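Local structure of Serine/threonine-protein kinase-like protein ACR4 (Arabidopsis thaliana, 7A0J) at residues 15-20 with 36-41; 89-94 with 122-127; 96-101 with 238-243. The protein acts as a plasma-membrane receptor kinase that pairs with the CLE40 peptide to control formative cell divisions in root meristems, this chain being its extracellular β-propeller domain. All coordinates share one frame; numbering follows the deposited sequence.

Contact 1 of 3, residues 15-20 with 36-41; sequences GSVFCG and SAILYG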
# COMPACT_ATOMS: atom_id res chain seq x y z
N GLY A 15 11.86 10.97 8.30
CA GLY A 15 12.01 9.78 9.17
C GLY A 15 11.17 8.61 8.68
O GLY A 15 10.46 8.76 7.67
N SER A 16 11.25 7.48 9.39
CA SER A 16 10.56 6.20 9.07
C SER A 16 9.48 5.95 10.12
O SER A 16 9.80 6.01 11.32
CB SER A 16 11.54 5.07 9.03
OG SER A 16 12.28 5.01 10.24
N VAL A 17 8.24 5.67 9.68
CA VAL A 17 7.10 5.40 10.60
C VAL A 17 6.33 4.17 10.09
O VAL A 17 6.09 4.06 8.87
CB VAL A 17 6.18 6.62 10.75
CG1 VAL A 17 4.97 6.32 11.62
CG2 VAL A 17 6.93 7.82 11.30
N PHE A 18 5.96 3.29 11.02
CA PHE A 18 5.01 2.17 10.83
C PHE A 18 3.72 2.53 11.58
O PHE A 18 3.80 2.90 12.77
CB PHE A 18 5.62 0.87 11.34
CG PHE A 18 4.68 -0.31 11.40
CD1 PHE A 18 3.84 -0.50 12.48
CD2 PHE A 18 4.66 -1.25 10.37
CE1 PHE A 18 2.98 -1.59 12.53
CE2 PHE A 18 3.81 -2.34 10.42
CZ PHE A 18 2.97 -2.51 11.50
N CYS A 19 2.58 2.45 10.90
CA CYS A 19 1.23 2.61 11.51
C CYS A 19 0.41 1.35 11.24
O CYS A 19 0.54 0.78 10.13
CB CYS A 19 0.51 3.85 10.97
SG CYS A 19 1.42 5.38 11.26
N GLY A 20 -0.38 0.92 12.22
CA GLY A 20 -1.27 -0.25 12.13
C GLY A 20 -2.59 0.00 12.84
O GLY A 20 -2.61 0.84 13.76
N SER A 36 8.27 12.80 13.59
CA SER A 36 7.51 13.38 14.73
C SER A 36 6.20 14.00 14.24
O SER A 36 5.21 13.93 14.99
CB SER A 36 8.36 14.39 15.46
OG SER A 36 9.49 13.76 16.04
N ALA A 37 6.18 14.56 13.03
CA ALA A 37 4.96 15.12 12.39
C ALA A 37 3.89 14.02 12.34
O ALA A 37 2.75 14.29 12.77
CB ALA A 37 5.27 15.66 11.02
N ILE A 38 4.26 12.83 11.87
CA ILE A 38 3.33 11.67 11.75
C ILE A 38 3.01 11.14 13.15
O ILE A 38 1.81 10.99 13.46
CB ILE A 38 3.91 10.57 10.82
CG1 ILE A 38 4.14 11.11 9.40
CG2 ILE A 38 3.01 9.34 10.81
CD1 ILE A 38 4.84 10.13 8.49
N LEU A 39 4.03 10.88 13.97
CA LEU A 39 3.88 10.24 15.30
C LEU A 39 2.91 11.07 16.16
O LEU A 39 1.89 10.50 16.60
CB LEU A 39 5.25 10.12 15.98
CG LEU A 39 5.26 9.34 17.30
CD1 LEU A 39 4.81 7.90 17.08
CD2 LEU A 39 6.64 9.38 17.94
N TYR A 40 3.19 12.35 16.36
CA TYR A 40 2.41 13.25 17.25
C TYR A 40 1.12 13.71 16.55
O TYR A 40 0.20 14.15 17.26
CB TYR A 40 3.27 14.41 17.74
CG TYR A 40 4.38 13.98 18.66
CD1 TYR A 40 4.12 13.67 19.99
CD2 TYR A 40 5.69 13.86 18.21
CE1 TYR A 40 5.13 13.26 20.84
CE2 TYR A 40 6.71 13.45 19.06
CZ TYR A 40 6.43 13.15 20.38
OH TYR A 40 7.43 12.75 21.22
N GLY A 41 1.07 13.61 15.22
CA GLY A 41 -0.12 13.97 14.41
C GLY A 41 -1.13 12.83 14.32
O GLY A 41 -2.23 13.08 13.78
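The carbonyl O of Ile38, the residue of helix 36-41 that meets Val17, has two partners: Thr42 OG1, which reaches both Ile38 O and Leu39 O, and Gly41 N, which adds a weak bond (3.2 Å, Gly41 N to Ile38 O) that it shares with Ala37 O. At the other end of the residue, Asn35 OD1 accepts from Ile38 N, so both the N-H and the C=O of Ile38 have partners. Both segments belong to the first repeat of the β-propeller ectodomain, where the short helix packs on strand 17-21, the middle one of its three-stranded antiparallel sheet. No hydrogen bond joins the segments; the evidence is purely apolar, 143 Å² buried between them, most of it on Val17 and Ile38. Ile38 and Val17 slide past one another in opposite directions. In Val17, CG1 stands anti to the backbone N (chi1 177°), which sends this methyl against the CG2 branch of Ile38, with Val17 CG1 to Ile38 CG2 at 3.7 Å. Its second methyl lies alongside the ethyl branch, Val17 CG2 being 4.1 Å from Ile38 CB and 4.2 Å from Ile38 CD1. Met58 of strand 57-62 touches both Ile38 and Cys19, bringing the neighbouring repeat against this small core. Cys19, disulfide-bonded to Cys31, completes it: its sulfur sits beside the same isoleucine branch, with Cys19 SG 4.3 Å from Ile38 CG2.

Contact 2 of 3, residues 89-94 with 122-127; sequences AEYLEV and LVDCWG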
# COMPACT_ATOMS: atom_id res chain seq x y z
N ALA A 89 -18.55 12.91 -0.66
CA ALA A 89 -17.90 11.89 -1.52
C ALA A 89 -17.35 10.76 -0.64
O ALA A 89 -16.72 11.07 0.39
CB ALA A 89 -16.80 12.52 -2.34
N GLU A 90 -17.60 9.51 -1.03
CA GLU A 90 -17.14 8.28 -0.32
C GLU A 90 -16.16 7.51 -1.21
O GLU A 90 -16.29 7.59 -2.45
CB GLU A 90 -18.33 7.40 0.04
CG GLU A 90 -19.36 8.09 0.91
CD GLU A 90 -20.47 7.18 1.40
OE1 GLU A 90 -21.65 7.55 1.21
OE2 GLU A 90 -20.16 6.12 1.96
N TYR A 91 -15.22 6.79 -0.59
CA TYR A 91 -14.13 6.03 -1.26
C TYR A 91 -14.09 4.61 -0.69
O TYR A 91 -14.39 4.42 0.51
CB TYR A 91 -12.81 6.79 -1.10
CG TYR A 91 -12.76 8.09 -1.86
CD1 TYR A 91 -13.31 9.24 -1.33
CD2 TYR A 91 -12.20 8.16 -3.12
CE1 TYR A 91 -13.29 10.44 -2.03
CE2 TYR A 91 -12.17 9.35 -3.84
CZ TYR A 91 -12.72 10.49 -3.29
OH TYR A 91 -12.69 11.67 -3.98
N LEU A 92 -13.73 3.64 -1.54
CA LEU A 92 -13.63 2.20 -1.19
C LEU A 92 -12.19 1.87 -0.76
O LEU A 92 -12.02 1.04 0.15
CB LEU A 92 -14.04 1.36 -2.40
CG LEU A 92 -15.47 1.58 -2.90
CD1 LEU A 92 -15.71 0.80 -4.19
CD2 LEU A 92 -16.48 1.19 -1.84
N GLU A 93 -11.20 2.50 -1.41
CA GLU A 93 -9.75 2.24 -1.19
C GLU A 93 -8.96 3.55 -1.32
O GLU A 93 -9.45 4.48 -1.99
CB GLU A 93 -9.22 1.23 -2.20
CG GLU A 93 -9.92 -0.11 -2.17
CD GLU A 93 -9.33 -1.15 -3.10
OE1 GLU A 93 -8.12 -1.06 -3.40
OE2 GLU A 93 -10.08 -2.04 -3.54
N VAL A 94 -7.78 3.58 -0.71
CA VAL A 94 -6.75 4.64 -0.89
C VAL A 94 -5.39 3.95 -1.06
O VAL A 94 -5.15 2.94 -0.37
CB VAL A 94 -6.73 5.64 0.29
CG1 VAL A 94 -8.00 6.49 0.32
CG2 VAL A 94 -6.52 4.96 1.63
N LEU A 122 -14.15 5.07 -11.19
CA LEU A 122 -13.84 6.48 -10.83
C LEU A 122 -12.67 6.49 -9.83
O LEU A 122 -12.84 5.95 -8.72
CB LEU A 122 -15.09 7.12 -10.23
CG LEU A 122 -16.37 6.98 -11.04
CD1 LEU A 122 -17.57 7.46 -10.23
CD2 LEU A 122 -16.27 7.74 -12.36
N VAL A 123 -11.54 7.09 -10.22
CA VAL A 123 -10.30 7.18 -9.39
C VAL A 123 -9.85 8.64 -9.32
O VAL A 123 -9.51 9.21 -10.39
CB VAL A 123 -9.19 6.26 -9.94
CG1 VAL A 123 -7.88 6.45 -9.18
CG2 VAL A 123 -9.61 4.80 -9.93
N ASP A 124 -9.84 9.22 -8.12
CA ASP A 124 -9.34 10.58 -7.82
C ASP A 124 -7.94 10.47 -7.22
O ASP A 124 -7.78 9.68 -6.26
CB ASP A 124 -10.27 11.33 -6.86
CG ASP A 124 -11.69 11.47 -7.38
OD1 ASP A 124 -11.84 11.84 -8.56
OD2 ASP A 124 -12.62 11.19 -6.61
N CYS A 125 -6.97 11.21 -7.75
CA CYS A 125 -5.57 11.26 -7.26
C CYS A 125 -5.20 12.71 -6.91
O CYS A 125 -5.69 13.62 -7.60
CB CYS A 125 -4.61 10.65 -8.27
SG CYS A 125 -5.02 8.94 -8.70
N TRP A 126 -4.38 12.88 -5.87
CA TRP A 126 -3.87 14.19 -5.38
C TRP A 126 -2.34 14.12 -5.25
O TRP A 126 -1.85 13.07 -4.79
CB TRP A 126 -4.50 14.55 -4.02
CG TRP A 126 -5.99 14.58 -4.01
CD1 TRP A 126 -6.79 15.67 -4.22
CD2 TRP A 126 -6.88 13.48 -3.75
NE1 TRP A 126 -8.11 15.31 -4.12
CE2 TRP A 126 -8.20 13.98 -3.83
CE3 TRP A 126 -6.69 12.12 -3.47
CZ2 TRP A 126 -9.31 13.17 -3.64
CZ3 TRP A 126 -7.80 11.32 -3.28
CH2 TRP A 126 -9.09 11.84 -3.36
N GLY A 127 -1.64 15.19 -5.62
CA GLY A 127 -0.21 15.38 -5.31
C GLY A 127 0.57 15.97 -6.48
O GLY A 127 -0.06 16.58 -7.36
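Tyr91, Asp124 and Trp126 share one first torsion: in each, CG stands anti to the carbonyl carbon and beside the backbone N, with chi1 -68° for Tyr91. Because the CB of all three also points across the contact, these rotamers bring the phenol, carboxylate and indole together although the closest pair of CA atoms, Tyr91 CA and Val123 CA, is 9.1 Å apart. The phenol donates to the carboxylate, with Tyr91 OH to Asp124 OD2 at 2.7 Å. OD2 is met on its anti side, and the donor lies 28° out of the carboxylate plane, while the two side chains cross at about a right angle. The other oxygen, Asp124 OD1, is bonded to Asn133 ND2, so both ends of the carboxylate are engaged. Trp126 arrives from the opposite direction in an offset edge-to-face pair: its six-membered rim turns toward the Tyr91 face, ring centroids 5.9 Å apart and planes at 62°. Its leading atom is CH2, with Trp126 CH2 to Tyr91 CZ at 3.9 Å, while its NE1 is spent on Pro84 O. A phenylalanine in place of Tyr91 would probably leave Asp124 OD2 without its hydroxyl donor and take away the contact of that hydroxyl with Trp126 CH2. Arg105 of the intervening strand 100-105 touches both Tyr91 and Asp124. Tyr91, just before the corner the chain turns at Leu92 and backbone-bonded to His66, thus reaches across to strand 120-127, the third strand of a four-stranded antiparallel blade of the β-propeller.

Contact 3 of 3, residues 96-101 with 238-243; sequences AGDYHL and GGKFYA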
# COMPACT_ATOMS: atom_id res chain seq x y z
N ALA A 96 -1.19 5.28 -1.48
CA ALA A 96 -0.22 6.39 -1.40
C ALA A 96 1.10 5.97 -2.05
O ALA A 96 1.66 4.93 -1.63
CB ALA A 96 -0.01 6.79 0.05
N GLY A 97 1.56 6.73 -3.05
CA GLY A 97 2.91 6.64 -3.61
C GLY A 97 3.89 7.44 -2.77
O GLY A 97 3.63 7.61 -1.57
N ASP A 98 4.97 7.93 -3.38
CA ASP A 98 5.98 8.79 -2.71
C ASP A 98 5.36 10.17 -2.43
O ASP A 98 5.39 10.60 -1.26
CB ASP A 98 7.26 8.92 -3.55
CG ASP A 98 8.04 7.62 -3.68
OD1 ASP A 98 7.77 6.69 -2.90
OD2 ASP A 98 8.91 7.56 -4.57
N TYR A 99 4.79 10.80 -3.46
CA TYR A 99 4.34 12.22 -3.45
C TYR A 99 2.92 12.35 -4.02
O TYR A 99 2.58 13.44 -4.51
CB TYR A 99 5.32 13.09 -4.24
CG TYR A 99 6.77 12.83 -3.97
CD1 TYR A 99 7.33 13.12 -2.73
CD2 TYR A 99 7.60 12.29 -4.94
CE1 TYR A 99 8.67 12.88 -2.46
CE2 TYR A 99 8.94 12.04 -4.68
CZ TYR A 99 9.48 12.33 -3.44
OH TYR A 99 10.80 12.09 -3.18
N HIS A 100 2.12 11.28 -3.95
CA HIS A 100 0.73 11.27 -4.47
C HIS A 100 -0.14 10.30 -3.66
O HIS A 100 0.41 9.34 -3.09
CB HIS A 100 0.71 10.96 -5.97
CG HIS A 100 0.58 9.51 -6.30
ND1 HIS A 100 1.68 8.70 -6.51
CD2 HIS A 100 -0.51 8.72 -6.44
CE1 HIS A 100 1.27 7.47 -6.76
NE2 HIS A 100 -0.07 7.46 -6.72
N LEU A 101 -1.45 10.56 -3.64
CA LEU A 101 -2.49 9.67 -3.06
C LEU A 101 -3.60 9.50 -4.10
O LEU A 101 -4.00 10.51 -4.71
CB LEU A 101 -3.03 10.32 -1.78
CG LEU A 101 -4.20 9.59 -1.12
CD1 LEU A 101 -3.75 8.24 -0.57
CD2 LEU A 101 -4.81 10.44 -0.02
N GLY A 238 6.02 -4.14 -1.97
CA GLY A 238 7.04 -3.54 -2.85
C GLY A 238 7.76 -2.39 -2.17
O GLY A 238 7.08 -1.43 -1.75
N GLY A 239 9.09 -2.49 -2.04
CA GLY A 239 9.98 -1.37 -1.71
C GLY A 239 10.37 -0.61 -2.96
O GLY A 239 9.77 -0.88 -4.02
N LYS A 240 11.35 0.29 -2.87
CA LYS A 240 11.75 1.17 -4.00
C LYS A 240 12.46 0.34 -5.08
O LYS A 240 12.12 0.54 -6.26
CB LYS A 240 12.63 2.33 -3.52
CG LYS A 240 13.09 3.26 -4.63
CD LYS A 240 13.31 4.69 -4.21
CE LYS A 240 12.01 5.46 -4.06
NZ LYS A 240 12.09 6.80 -4.69
N PHE A 241 13.37 -0.57 -4.70
CA PHE A 241 14.16 -1.41 -5.64
C PHE A 241 14.13 -2.89 -5.23
O PHE A 241 15.04 -3.63 -5.64
CB PHE A 241 15.61 -0.90 -5.70
CG PHE A 241 15.76 0.52 -6.17
CD1 PHE A 241 15.34 0.91 -7.43
CD2 PHE A 241 16.34 1.48 -5.35
CE1 PHE A 241 15.49 2.22 -7.86
CE2 PHE A 241 16.49 2.79 -5.78
CZ PHE A 241 16.06 3.16 -7.03
N TYR A 242 13.12 -3.31 -4.47
CA TYR A 242 12.98 -4.70 -3.95
C TYR A 242 11.51 -5.02 -3.69
O TYR A 242 10.68 -4.09 -3.67
CB TYR A 242 13.80 -4.87 -2.67
CG TYR A 242 13.18 -4.23 -1.45
CD1 TYR A 242 13.53 -2.95 -1.06
CD2 TYR A 242 12.23 -4.90 -0.70
CE1 TYR A 242 12.95 -2.35 0.05
CE2 TYR A 242 11.64 -4.31 0.41
CZ TYR A 242 12.00 -3.03 0.78
OH TYR A 242 11.42 -2.45 1.87
N ALA A 243 11.21 -6.30 -3.48
CA ALA A 243 9.90 -6.81 -3.01
C ALA A 243 10.14 -7.83 -1.89
O ALA A 243 11.25 -8.39 -1.83
CB ALA A 243 9.13 -7.42 -4.16
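Asp98 and Lys240 approach at about a right angle, the ammonium end of the lysine coming up to one carboxylate oxygen. This salt bridge is long, with Lys240 NZ to Asp98 OD2 at 3.3 Å, and counts only as a weak hydrogen bond. The CB of Asp98 points at the other segment, whereas that of Lys240 does not; the lysine chain, starting with CG anti to the backbone N (chi1 179°), bends at chi3 (-77°) and again at chi4 to bring its tip over. Behind it, Lys240 CE stands 3.8 Å from Asp98 OD2. Each residue sits in the tight connection between the first two strands of a β-propeller blade, so the bridge spans separate blades close to the middle of the domain. The two connections are built alike: Gly97 N to His100 O is 2.9 Å, and Gly239 N to Tyr242 O is 2.8 Å. A CB on Gly97 or Gly239 would collide with the ring of His100 or Tyr242, respectively. Tyr11 OH, on OD1, is the strongest partner of the carboxylate, and Ser147 OG also bonds OD2; the ammonium has a further weak bond to Tyr189 OH.

Overall arrangement
Contact 1, within the first repeat, closes along the chain before the other two open; contacts 2 and 3 then interleave, in the order 89-94, 96-101, 122-127, 238-243. The centre of contact 1 lies about 22 Å from that of contact 2 and about 17 Å from that of contact 3, with no touch. Contacts 2 and 3, also about 17 Å apart between centres, share the sheet of strands 91-96, 100-105 and 120-127, and meet where Trp126 N lies 2.7 Å from Leu101 O, a probable hydrogen bond. Contact 1 joins parts of one repeat and contact 2 parts adjoining one blade, whereas contact 3, centred about 8 Å from the chain centre, links two blades distant in sequence by a weak bridge.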